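Local coordinates for cellulase (Bacteroides salanitronis, PDB 6WQY), which probably hydrolyses beta-1,4-glucan chains as a broad-specificity endoglucanase, this chain being the family 5 glycoside hydrolase barrel domain of a longer protein, at residues Y253-N264 / T352-F360; I299-M310 / A335-W345. All coordinates share one frame; numbering follows the deposited sequence.

Interaction 1: Y253-N264 / T352-F360; sequences YDPIDYTENADN and TGTQSWALF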
loop_
_atom_site.group_PDB
_atom_site.type_symbol
_atom_site.label_atom_id
_atom_site.label_comp_id
_atom_site.label_asym_id
_atom_site.label_seq_id
_atom_site.Cartn_x
_atom_site.Cartn_y
_atom_site.Cartn_z
ATOM N N TYR A 253 -0.304 -10.101 4.898
ATOM C CA TYR A 253 0.937 -10.838 5.084
ATOM C C TYR A 253 0.695 -12.192 5.747
ATOM O O TYR A 253 1.655 -12.864 6.159
ATOM C CB TYR A 253 1.910 -10.039 5.934
ATOM C CG TYR A 253 2.483 -8.790 5.302
ATOM C CD1 TYR A 253 3.502 -8.891 4.366
ATOM C CD2 TYR A 253 2.051 -7.522 5.676
ATOM C CE1 TYR A 253 4.090 -7.765 3.829
ATOM C CE2 TYR A 253 2.623 -6.389 5.125
ATOM C CZ TYR A 253 3.650 -6.513 4.208
ATOM O OH TYR A 253 4.322 -5.433 3.689
ATOM N N ASP A 254 -0.555 -12.627 5.862
ATOM C CA ASP A 254 -0.832 -13.804 6.672
ATOM C C ASP A 254 -0.158 -15.039 6.076
ATOM O O ASP A 254 -0.282 -15.277 4.871
ATOM C CB ASP A 254 -2.332 -14.101 6.723
ATOM C CG ASP A 254 -3.148 -13.051 7.439
ATOM O OD1 ASP A 254 -2.581 -12.109 8.045
ATOM O OD2 ASP A 254 -4.414 -13.207 7.414
ATOM N N PRO A 255 0.497 -15.883 6.886
ATOM C CA PRO A 255 0.820 -15.711 8.311
ATOM C C PRO A 255 2.169 -15.003 8.429
ATOM O O PRO A 255 3.166 -15.497 7.866
ATOM C CB PRO A 255 0.881 -17.147 8.829
ATOM C CG PRO A 255 1.318 -17.960 7.636
ATOM C CD PRO A 255 0.968 -17.189 6.386
ATOM N N ILE A 256 2.223 -13.873 9.139
ATOM C CA ILE A 256 3.440 -13.069 9.172
ATOM C C ILE A 256 4.630 -13.845 9.714
ATOM O O ILE A 256 5.773 -13.588 9.313
ATOM C CB ILE A 256 3.190 -11.750 9.931
ATOM C CG1 ILE A 256 4.390 -10.807 9.825
ATOM C CG2 ILE A 256 2.845 -12.010 11.381
ATOM C CD1 ILE A 256 4.646 -10.270 8.441
ATOM N N ASP A 257 4.417 -14.787 10.634
ATOM C CA ASP A 257 5.559 -15.553 11.117
ATOM C C ASP A 257 6.271 -16.266 9.974
ATOM O O ASP A 257 7.497 -16.427 10.018
ATOM C CB ASP A 257 5.117 -16.569 12.176
ATOM C CG ASP A 257 4.814 -15.924 13.519
ATOM O OD1 ASP A 257 5.022 -14.697 13.669
ATOM O OD2 ASP A 257 4.356 -16.650 14.428
ATOM N N TYR A 258 5.526 -16.704 8.962
ATOM C CA TYR A 258 6.122 -17.330 7.781
ATOM C C TYR A 258 6.636 -16.280 6.789
ATOM O O TYR A 258 7.782 -16.349 6.319
ATOM C CB TYR A 258 5.110 -18.269 7.093
ATOM C CG TYR A 258 5.635 -18.754 5.756
ATOM C CD1 TYR A 258 6.735 -19.593 5.693
ATOM C CD2 TYR A 258 5.068 -18.336 4.560
ATOM C CE1 TYR A 258 7.257 -19.995 4.484
ATOM C CE2 TYR A 258 5.576 -18.749 3.339
ATOM C CZ TYR A 258 6.681 -19.572 3.308
ATOM O OH TYR A 258 7.199 -19.962 2.095
ATOM N N THR A 259 5.813 -15.287 6.461
ATOM C CA THR A 259 6.176 -14.404 5.359
ATOM C C THR A 259 7.348 -13.497 5.701
ATOM O O THR A 259 8.118 -13.154 4.799
ATOM C CB THR A 259 4.967 -13.598 4.880
ATOM O OG1 THR A 259 4.446 -12.857 5.986
ATOM C CG2 THR A 259 3.897 -14.501 4.293
ATOM N N GLU A 260 7.509 -13.090 6.960
ATOM C CA GLU A 260 8.666 -12.299 7.348
ATOM C C GLU A 260 9.743 -13.129 8.045
ATOM O O GLU A 260 10.865 -12.645 8.215
ATOM C CB GLU A 260 8.257 -11.111 8.228
ATOM C CG GLU A 260 9.402 -10.141 8.468
ATOM C CD GLU A 260 8.948 -8.755 8.858
ATOM O OE1 GLU A 260 8.008 -8.653 9.653
ATOM O OE2 GLU A 260 9.533 -7.769 8.362
ATOM N N ASN A 261 9.436 -14.353 8.454
ATOM C CA ASN A 261 10.449 -15.300 8.934
ATOM C C ASN A 261 11.183 -14.790 10.175
ATOM O O ASN A 261 12.398 -14.954 10.301
ATOM C CB ASN A 261 11.447 -15.648 7.824
ATOM C CG ASN A 261 12.303 -16.858 8.157
ATOM O OD1 ASN A 261 11.837 -17.806 8.785
ATOM N ND2 ASN A 261 13.567 -16.827 7.734
ATOM N N ALA A 262 10.445 -14.195 11.116
ATOM C CA ALA A 262 11.079 -13.515 12.246
ATOM C C ALA A 262 12.033 -14.433 13.006
ATOM O O ALA A 262 13.222 -14.126 13.152
ATOM C CB ALA A 262 10.012 -12.944 13.187
ATOM N N ASP A 263 11.528 -15.551 13.518
ATOM C CA ASP A 263 12.329 -16.434 14.361
ATOM C C ASP A 263 13.047 -17.527 13.572
ATOM O O ASP A 263 13.590 -18.454 14.180
ATOM C CB ASP A 263 11.471 -17.052 15.466
ATOM C CG ASP A 263 12.275 -17.372 16.722
ATOM O OD1 ASP A 263 13.309 -16.707 16.959
ATOM O OD2 ASP A 263 11.877 -18.293 17.466
ATOM N N ASN A 264 13.066 -17.426 12.243
ATOM C CA ASN A 264 13.799 -18.343 11.368
ATOM C C ASN A 264 13.514 -19.808 11.701
ATOM O O ASN A 264 14.420 -20.642 11.770
ATOM C CB ASN A 264 15.304 -18.050 11.383
ATOM C CG ASN A 264 16.018 -18.609 10.167
ATOM O OD1 ASN A 264 15.469 -18.647 9.068
ATOM N ND2 ASN A 264 17.253 -19.062 10.366
ATOM N N THR A 352 20.836 -9.940 1.320
ATOM C CA THR A 352 21.459 -10.968 2.139
ATOM C C THR A 352 20.604 -11.240 3.367
ATOM O O THR A 352 19.664 -10.504 3.678
ATOM C CB THR A 352 22.861 -10.545 2.597
ATOM O OG1 THR A 352 22.754 -9.444 3.515
ATOM C CG2 THR A 352 23.717 -10.142 1.408
ATOM N N GLY A 353 20.929 -12.316 4.064
ATOM C CA GLY A 353 20.266 -12.631 5.305
ATOM C C GLY A 353 19.001 -13.431 5.100
ATOM O O GLY A 353 18.670 -13.883 3.997
ATOM N N THR A 354 18.278 -13.601 6.203
ATOM C CA THR A 354 17.130 -14.492 6.258
ATOM C C THR A 354 15.799 -13.759 6.223
ATOM O O THR A 354 14.751 -14.395 6.380
ATOM C CB THR A 354 17.207 -15.371 7.512
ATOM O OG1 THR A 354 17.176 -14.542 8.682
ATOM C CG2 THR A 354 18.480 -16.207 7.511
ATOM N N GLN A 355 15.809 -12.439 6.031
ATOM C CA GLN A 355 14.572 -11.668 6.020
ATOM C C GLN A 355 14.588 -10.648 4.893
ATOM O O GLN A 355 14.174 -9.495 5.074
ATOM C CB GLN A 355 14.334 -10.980 7.364
ATOM C CG GLN A 355 14.158 -11.932 8.536
ATOM C CD GLN A 355 13.704 -11.214 9.794
ATOM O OE1 GLN A 355 12.518 -11.212 10.129
ATOM N NE2 GLN A 355 14.645 -10.591 10.492
ATOM N N SER A 356 15.078 -11.042 3.719
ATOM C CA SER A 356 15.211 -10.121 2.601
ATOM C C SER A 356 13.977 -10.172 1.707
ATOM O O SER A 356 13.628 -11.232 1.165
ATOM C CB SER A 356 16.448 -10.412 1.761
ATOM O OG SER A 356 16.471 -9.529 0.646
ATOM N N TRP A 357 13.343 -9.013 1.537
ATOM C CA TRP A 357 12.231 -8.834 0.626
ATOM C C TRP A 357 12.681 -8.385 -0.756
ATOM O O TRP A 357 11.856 -8.276 -1.662
ATOM C CB TRP A 357 11.292 -7.736 1.155
ATOM C CG TRP A 357 10.769 -7.915 2.537
ATOM C CD1 TRP A 357 11.364 -7.519 3.697
ATOM C CD2 TRP A 357 9.515 -8.504 2.917
ATOM N NE1 TRP A 357 10.571 -7.835 4.769
ATOM C CE2 TRP A 357 9.427 -8.433 4.322
ATOM C CE3 TRP A 357 8.460 -9.077 2.210
ATOM C CZ2 TRP A 357 8.342 -8.919 5.031
ATOM C CZ3 TRP A 357 7.370 -9.547 2.924
ATOM C CH2 TRP A 357 7.326 -9.475 4.318
ATOM N N ALA A 358 13.968 -8.096 -0.944
ATOM C CA ALA A 358 14.400 -7.380 -2.137
ATOM C C ALA A 358 14.308 -8.240 -3.391
ATOM O O ALA A 358 14.803 -9.377 -3.420
ATOM C CB ALA A 358 15.853 -6.932 -1.957
ATOM N N LEU A 359 13.742 -7.669 -4.438
ATOM C CA LEU A 359 13.795 -8.213 -5.792
ATOM C C LEU A 359 14.711 -7.408 -6.695
ATOM O O LEU A 359 15.318 -7.982 -7.610
ATOM C CB LEU A 359 12.397 -8.256 -6.413
ATOM C CG LEU A 359 11.344 -9.034 -5.627
ATOM C CD1 LEU A 359 9.987 -8.947 -6.337
ATOM C CD2 LEU A 359 11.735 -10.478 -5.405
ATOM N N PHE A 360 14.825 -6.098 -6.455
ATOM C CA PHE A 360 15.675 -5.223 -7.240
ATOM C C PHE A 360 16.551 -4.388 -6.315
ATOM O O PHE A 360 16.121 -3.998 -5.216
ATOM C CB PHE A 360 14.855 -4.198 -8.050
ATOM C CG PHE A 360 13.893 -4.806 -9.023
ATOM C CD1 PHE A 360 12.624 -5.168 -8.616
ATOM C CD2 PHE A 360 14.248 -5.003 -10.338
ATOM C CE1 PHE A 360 11.730 -5.735 -9.502
ATOM C CE2 PHE A 360 13.356 -5.564 -11.235
ATOM C CZ PHE A 360 12.093 -5.925 -10.811
HETATM O O HOH W 1 12.250 -7.712 7.383
HETATM O O HOH W 2 15.083 -14.635 10.461
#
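Asn261 and Thr354 make a direct polar link between the two segments. The amide ND2 of Asn261 donates to the backbone O of Thr354 at 3.0 Å, almost straight (173°) and with the acceptor in the plane of the amide. The same ND2 also donates to OD1 of Asn264, across the type I turn 261-264, so the two bonds together fix the rotation of the amide. With CG anti to the backbone N (chi1 -166°), the Asn261 side chain reaches across to the Thr354 carbonyl.

Water adds two bridges. One donates to Asn261 O at 2.7 Å and is hydrogen-bonded to Thr354 OG1; the other accepts from Trp357 NE1 at 3.1 Å and donates to Glu260 OE2, with a weak further bond to Gln355 O. The Glu260 carboxylate itself sits at the edge of the indole, its plane turned 70° from the ring, and OE2 comes within 3.7 Å of Trp357 CZ2.

The far end of the indole meets a ring and a carbonyl. Trp357 CH2 approaches Tyr253 CE1 at 3.7 Å, the two rings set obliquely, and the same carbon lies close to the carbonyl O of Thr259. Thr259 OG1 in turn binds Tyr253 O at 2.8 Å, on a lone pair, tying helix 256-259 back to Tyr253, two residues before the N-cap Pro255.

Both segments follow barrel strands, 246-251 and 342-346, the first carrying the short helix 256-259. Trp357 packs edge-to-face with Trp345, Tyr253 OH reaches Glu309 of strand 305-310, and Thr259 rests on Tyr327 of helix 318-337.

Interaction 2: I299-M310 / A335-W345; sequences IDQGIPAYIGEM and AKDYGMPPFYW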
loop_
_atom_site.group_PDB
_atom_site.type_symbol
_atom_site.label_atom_id
_atom_site.label_comp_id
_atom_site.label_asym_id
_atom_site.label_seq_id
_atom_site.Cartn_x
_atom_site.Cartn_y
_atom_site.Cartn_z
ATOM N N ILE A 299 -16.079 -5.793 -3.221
ATOM C CA ILE A 299 -16.040 -6.010 -4.666
ATOM C C ILE A 299 -17.438 -6.249 -5.222
ATOM O O ILE A 299 -17.849 -5.621 -6.207
ATOM C CB ILE A 299 -15.104 -7.190 -4.989
ATOM C CG1 ILE A 299 -13.697 -6.977 -4.415
ATOM C CG2 ILE A 299 -15.035 -7.429 -6.484
ATOM C CD1 ILE A 299 -12.995 -5.718 -4.896
ATOM N N ASP A 300 -18.175 -7.176 -4.609
ATOM C CA ASP A 300 -19.501 -7.538 -5.094
ATOM C C ASP A 300 -20.519 -6.434 -4.874
ATOM O O ASP A 300 -21.613 -6.506 -5.437
ATOM C CB ASP A 300 -20.000 -8.803 -4.395
ATOM C CG ASP A 300 -19.293 -10.055 -4.871
ATOM O OD1 ASP A 300 -18.500 -9.991 -5.831
ATOM O OD2 ASP A 300 -19.543 -11.133 -4.279
ATOM N N GLN A 301 -20.202 -5.444 -4.046
ATOM C CA GLN A 301 -21.055 -4.284 -3.833
ATOM C C GLN A 301 -20.615 -3.090 -4.668
ATOM O O GLN A 301 -21.099 -1.976 -4.451
ATOM C CB GLN A 301 -21.086 -3.918 -2.350
ATOM C CG GLN A 301 -21.648 -5.016 -1.477
ATOM C CD GLN A 301 -23.089 -5.339 -1.829
ATOM O OE1 GLN A 301 -23.427 -6.480 -2.138
ATOM N NE2 GLN A 301 -23.943 -4.325 -1.791
ATOM N N GLY A 302 -19.707 -3.298 -5.609
ATOM C CA GLY A 302 -19.286 -2.246 -6.509
ATOM C C GLY A 302 -18.186 -1.361 -5.980
ATOM O O GLY A 302 -17.902 -0.318 -6.594
ATOM N N ILE A 303 -17.568 -1.726 -4.869
ATOM C CA ILE A 303 -16.533 -0.910 -4.243
ATOM C C ILE A 303 -15.178 -1.543 -4.551
ATOM O O ILE A 303 -14.943 -2.692 -4.145
ATOM C CB ILE A 303 -16.747 -0.804 -2.723
ATOM C CG1 ILE A 303 -18.132 -0.234 -2.413
ATOM C CG2 ILE A 303 -15.645 0.050 -2.100
ATOM C CD1 ILE A 303 -18.501 -0.325 -0.948
ATOM N N PRO A 304 -14.279 -0.843 -5.235
ATOM C CA PRO A 304 -12.954 -1.415 -5.514
ATOM C C PRO A 304 -12.106 -1.490 -4.258
ATOM O O PRO A 304 -12.316 -0.757 -3.292
ATOM C CB PRO A 304 -12.347 -0.450 -6.543
ATOM C CG PRO A 304 -13.058 0.837 -6.330
ATOM C CD PRO A 304 -14.414 0.529 -5.759
ATOM N N ALA A 305 -11.117 -2.382 -4.301
ATOM C CA ALA A 305 -10.204 -2.572 -3.185
ATOM C C ALA A 305 -8.876 -3.072 -3.717
ATOM O O ALA A 305 -8.819 -3.737 -4.753
ATOM C CB ALA A 305 -10.773 -3.576 -2.176
ATOM N N TYR A 306 -7.801 -2.786 -2.975
ATOM C CA TYR A 306 -6.479 -3.236 -3.378
ATOM C C TYR A 306 -5.689 -3.691 -2.167
ATOM O O TYR A 306 -5.941 -3.285 -1.036
ATOM C CB TYR A 306 -5.694 -2.181 -4.162
ATOM C CG TYR A 306 -5.328 -0.910 -3.408
ATOM C CD1 TYR A 306 -6.262 0.089 -3.204
ATOM C CD2 TYR A 306 -4.038 -0.698 -2.933
ATOM C CE1 TYR A 306 -5.932 1.261 -2.542
ATOM C CE2 TYR A 306 -3.696 0.468 -2.272
ATOM C CZ TYR A 306 -4.646 1.460 -2.079
ATOM O OH TYR A 306 -4.351 2.645 -1.450
ATOM N N ILE A 307 -4.725 -4.566 -2.427
ATOM C CA ILE A 307 -3.831 -5.104 -1.401
ATOM C C ILE A 307 -2.546 -4.293 -1.526
ATOM O O ILE A 307 -1.669 -4.576 -2.350
ATOM C CB ILE A 307 -3.619 -6.605 -1.576
ATOM C CG1 ILE A 307 -4.941 -7.369 -1.426
ATOM C CG2 ILE A 307 -2.593 -7.112 -0.581
ATOM C CD1 ILE A 307 -4.931 -8.721 -2.061
ATOM N N GLY A 308 -2.448 -3.237 -0.723
ATOM C CA GLY A 308 -1.356 -2.292 -0.832
ATOM C C GLY A 308 -0.007 -2.844 -0.427
ATOM O O GLY A 308 1.017 -2.279 -0.827
ATOM N N GLU A 309 0.014 -3.910 0.384
ATOM C CA GLU A 309 1.240 -4.609 0.737
ATOM C C GLU A 309 0.923 -6.092 0.911
ATOM O O GLU A 309 -0.078 -6.445 1.550
ATOM C CB GLU A 309 1.860 -4.100 2.039
ATOM C CG GLU A 309 2.252 -2.648 2.032
ATOM C CD GLU A 309 2.870 -2.163 3.339
ATOM O OE1 GLU A 309 3.299 -3.011 4.166
ATOM O OE2 GLU A 309 2.936 -0.911 3.523
ATOM N N MET A 310 1.813 -6.938 0.387
ATOM C CA MET A 310 1.809 -8.392 0.549
ATOM C C MET A 310 3.238 -8.837 0.231
ATOM O O MET A 310 4.056 -8.034 -0.230
ATOM C CB MET A 310 0.754 -9.069 -0.342
ATOM C CG MET A 310 0.778 -8.665 -1.801
ATOM S SD MET A 310 2.097 -9.382 -2.805
ATOM C CE MET A 310 1.662 -11.129 -2.795
ATOM N N ALA A 335 -5.665 -13.079 -5.315
ATOM C CA ALA A 335 -5.962 -11.658 -5.434
ATOM C C ALA A 335 -6.703 -11.374 -6.738
ATOM O O ALA A 335 -7.734 -10.685 -6.751
ATOM C CB ALA A 335 -4.665 -10.853 -5.349
ATOM N N LYS A 336 -6.200 -11.908 -7.848
ATOM C CA LYS A 336 -6.879 -11.737 -9.130
ATOM C C LYS A 336 -8.297 -12.293 -9.071
ATOM O O LYS A 336 -9.256 -11.645 -9.516
ATOM C CB LYS A 336 -6.066 -12.423 -10.228
ATOM C CG LYS A 336 -6.693 -12.377 -11.607
ATOM C CD LYS A 336 -6.816 -10.968 -12.128
ATOM C CE LYS A 336 -7.274 -10.950 -13.578
ATOM N NZ LYS A 336 -7.535 -9.558 -14.021
ATOM N N ASP A 337 -8.448 -13.509 -8.542
ATOM C CA ASP A 337 -9.758 -14.152 -8.511
ATOM C C ASP A 337 -10.767 -13.402 -7.650
ATOM O O ASP A 337 -11.979 -13.506 -7.890
ATOM C CB ASP A 337 -9.626 -15.580 -7.987
ATOM C CG ASP A 337 -8.942 -16.516 -8.964
ATOM O OD1 ASP A 337 -8.836 -16.185 -10.163
ATOM O OD2 ASP A 337 -8.527 -17.607 -8.515
ATOM N N TYR A 338 -10.311 -12.698 -6.617
ATOM C CA TYR A 338 -11.190 -12.023 -5.666
ATOM C C TYR A 338 -11.238 -10.517 -5.885
ATOM O O TYR A 338 -11.799 -9.793 -5.049
ATOM C CB TYR A 338 -10.802 -12.370 -4.226
ATOM C CG TYR A 338 -11.193 -13.777 -3.843
ATOM C CD1 TYR A 338 -12.441 -14.047 -3.308
ATOM C CD2 TYR A 338 -10.325 -14.855 -4.047
ATOM C CE1 TYR A 338 -12.819 -15.342 -2.970
ATOM C CE2 TYR A 338 -10.693 -16.145 -3.711
ATOM C CZ TYR A 338 -11.941 -16.385 -3.172
ATOM O OH TYR A 338 -12.300 -17.676 -2.840
ATOM N N GLY A 339 -10.635 -10.014 -6.962
ATOM C CA GLY A 339 -10.889 -8.656 -7.410
ATOM C C GLY A 339 -9.966 -7.569 -6.925
ATOM O O GLY A 339 -10.324 -6.390 -7.030
ATOM N N MET A 340 -8.771 -7.902 -6.431
ATOM C CA MET A 340 -7.884 -6.910 -5.823
ATOM C C MET A 340 -6.489 -6.959 -6.436
ATOM O O MET A 340 -5.898 -8.045 -6.526
ATOM C CB MET A 340 -7.769 -7.188 -4.319
ATOM C CG MET A 340 -9.076 -6.998 -3.572
ATOM S SD MET A 340 -8.963 -7.476 -1.837
ATOM C CE MET A 340 -9.082 -9.262 -1.998
ATOM N N PRO A 341 -5.924 -5.832 -6.860
ATOM C CA PRO A 341 -4.521 -5.839 -7.309
ATOM C C PRO A 341 -3.585 -5.949 -6.121
ATOM O O PRO A 341 -3.751 -5.223 -5.139
ATOM C CB PRO A 341 -4.354 -4.482 -8.004
ATOM C CG PRO A 341 -5.433 -3.618 -7.455
ATOM C CD PRO A 341 -6.575 -4.518 -7.062
ATOM N N PRO A 342 -2.587 -6.850 -6.182
ATOM C CA PRO A 342 -1.614 -6.969 -5.090
ATOM C C PRO A 342 -0.345 -6.186 -5.369
ATOM O O PRO A 342 0.146 -6.164 -6.506
ATOM C CB PRO A 342 -1.326 -8.473 -5.076
ATOM C CG PRO A 342 -1.394 -8.856 -6.551
ATOM C CD PRO A 342 -2.455 -7.948 -7.167
ATOM N N PHE A 343 0.211 -5.568 -4.316
ATOM C CA PHE A 343 1.458 -4.809 -4.382
ATOM C C PHE A 343 2.489 -5.485 -3.483
ATOM O O PHE A 343 2.351 -5.482 -2.255
ATOM C CB PHE A 343 1.247 -3.360 -3.930
ATOM C CG PHE A 343 0.512 -2.499 -4.936
ATOM C CD1 PHE A 343 -0.843 -2.696 -5.194
ATOM C CD2 PHE A 343 1.171 -1.490 -5.600
ATOM C CE1 PHE A 343 -1.509 -1.903 -6.128
ATOM C CE2 PHE A 343 0.513 -0.691 -6.524
ATOM C CZ PHE A 343 -0.828 -0.897 -6.782
ATOM N N TYR A 344 3.520 -6.053 -4.096
ATOM C CA TYR A 344 4.574 -6.753 -3.371
ATOM C C TYR A 344 5.417 -5.767 -2.565
ATOM O O TYR A 344 5.770 -4.693 -3.054
ATOM C CB TYR A 344 5.438 -7.509 -4.407
ATOM C CG TYR A 344 6.622 -8.210 -3.786
ATOM C CD1 TYR A 344 6.522 -9.508 -3.299
ATOM C CD2 TYR A 344 7.835 -7.541 -3.619
ATOM C CE1 TYR A 344 7.593 -10.115 -2.676
ATOM C CE2 TYR A 344 8.897 -8.140 -2.986
ATOM C CZ TYR A 344 8.769 -9.428 -2.518
ATOM O OH TYR A 344 9.808 -10.050 -1.859
ATOM N N TRP A 345 5.754 -6.139 -1.325
ATOM C CA TRP A 345 6.556 -5.286 -0.447
ATOM C C TRP A 345 8.047 -5.520 -0.678
ATOM O O TRP A 345 8.586 -6.561 -0.288
ATOM C CB TRP A 345 6.219 -5.555 1.026
ATOM C CG TRP A 345 7.061 -4.717 1.948
ATOM C CD1 TRP A 345 8.073 -5.140 2.735
ATOM C CD2 TRP A 345 7.001 -3.297 2.101
ATOM N NE1 TRP A 345 8.652 -4.076 3.387
ATOM C CE2 TRP A 345 8.008 -2.926 3.011
ATOM C CE3 TRP A 345 6.167 -2.301 1.580
ATOM C CZ2 TRP A 345 8.216 -1.600 3.391
ATOM C CZ3 TRP A 345 6.385 -0.990 1.947
ATOM C CH2 TRP A 345 7.394 -0.653 2.846
HETATM O O HOH W 3 -10.931 -3.628 -7.132
#
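Met310 O receives the N-H of Trp345 at 2.8 Å, nearly head-on to the carbonyl, and Tyr344 CA adds a CA-H...O contact to the same oxygen. The bond belongs to a beta-alpha-beta unit of the TIM barrel, in which strands 305-310 and 342-346 run parallel and helix 318-337 connects them. Further back, Ile307 is held through both its N-H and its carbonyl by the neighbouring strand and the residue leading into it: its N donates to Pro341 O at 3.0 Å, and its O accepts from Phe343 N at 2.9 Å. Between Ile307 and Met310 the register slips by one residue, a beta bulge, and the Met310 N to Phe343 O bond there is weak.

Ile307 points to the same face of the sheet as Pro342. Its CD1 touches Ala335 CB at the end of the helix and Met340 CB, both at 3.9 Å, while the Met340 chain crosses it at about a right angle. Met310 bends at chi2 and chi3 (76° and 66°), bringing SD against the backbone of Tyr344 and CG to Pro342 CB. Just before Ile307, Tyr306 CB packs on Pro341 CG at 3.6 Å.

The Glu309 carboxylate is gripped by Arg76 and by Tyr253 OH. It lies alongside Trp345, its plane 25° from that of the indole, with OE1 over the rim of one ring face and CD 3.7 Å from CE3.

Interaction 2 is barrel core: two neighbouring parallel strands, joined by backbone hydrogen bonds and closed over by apolar side chains, nearly all buried. Interaction 1 lies further out, where the segments that follow strands 246-251 and 342-346 meet; it is only partly buried and relies on a side-chain amide, two waters and one indole. The centres are about 22 Å apart, yet the two contacts touch. Tyr253 OH is hydrogen-bonded to Glu309 OE1 and Tyr344 OH to Trp357 O, both at 2.7 Å, so the outer layer is tied to strands 305-310 and 342-346. Along the chain, interaction 2 is nested within the span that interaction 1 closes.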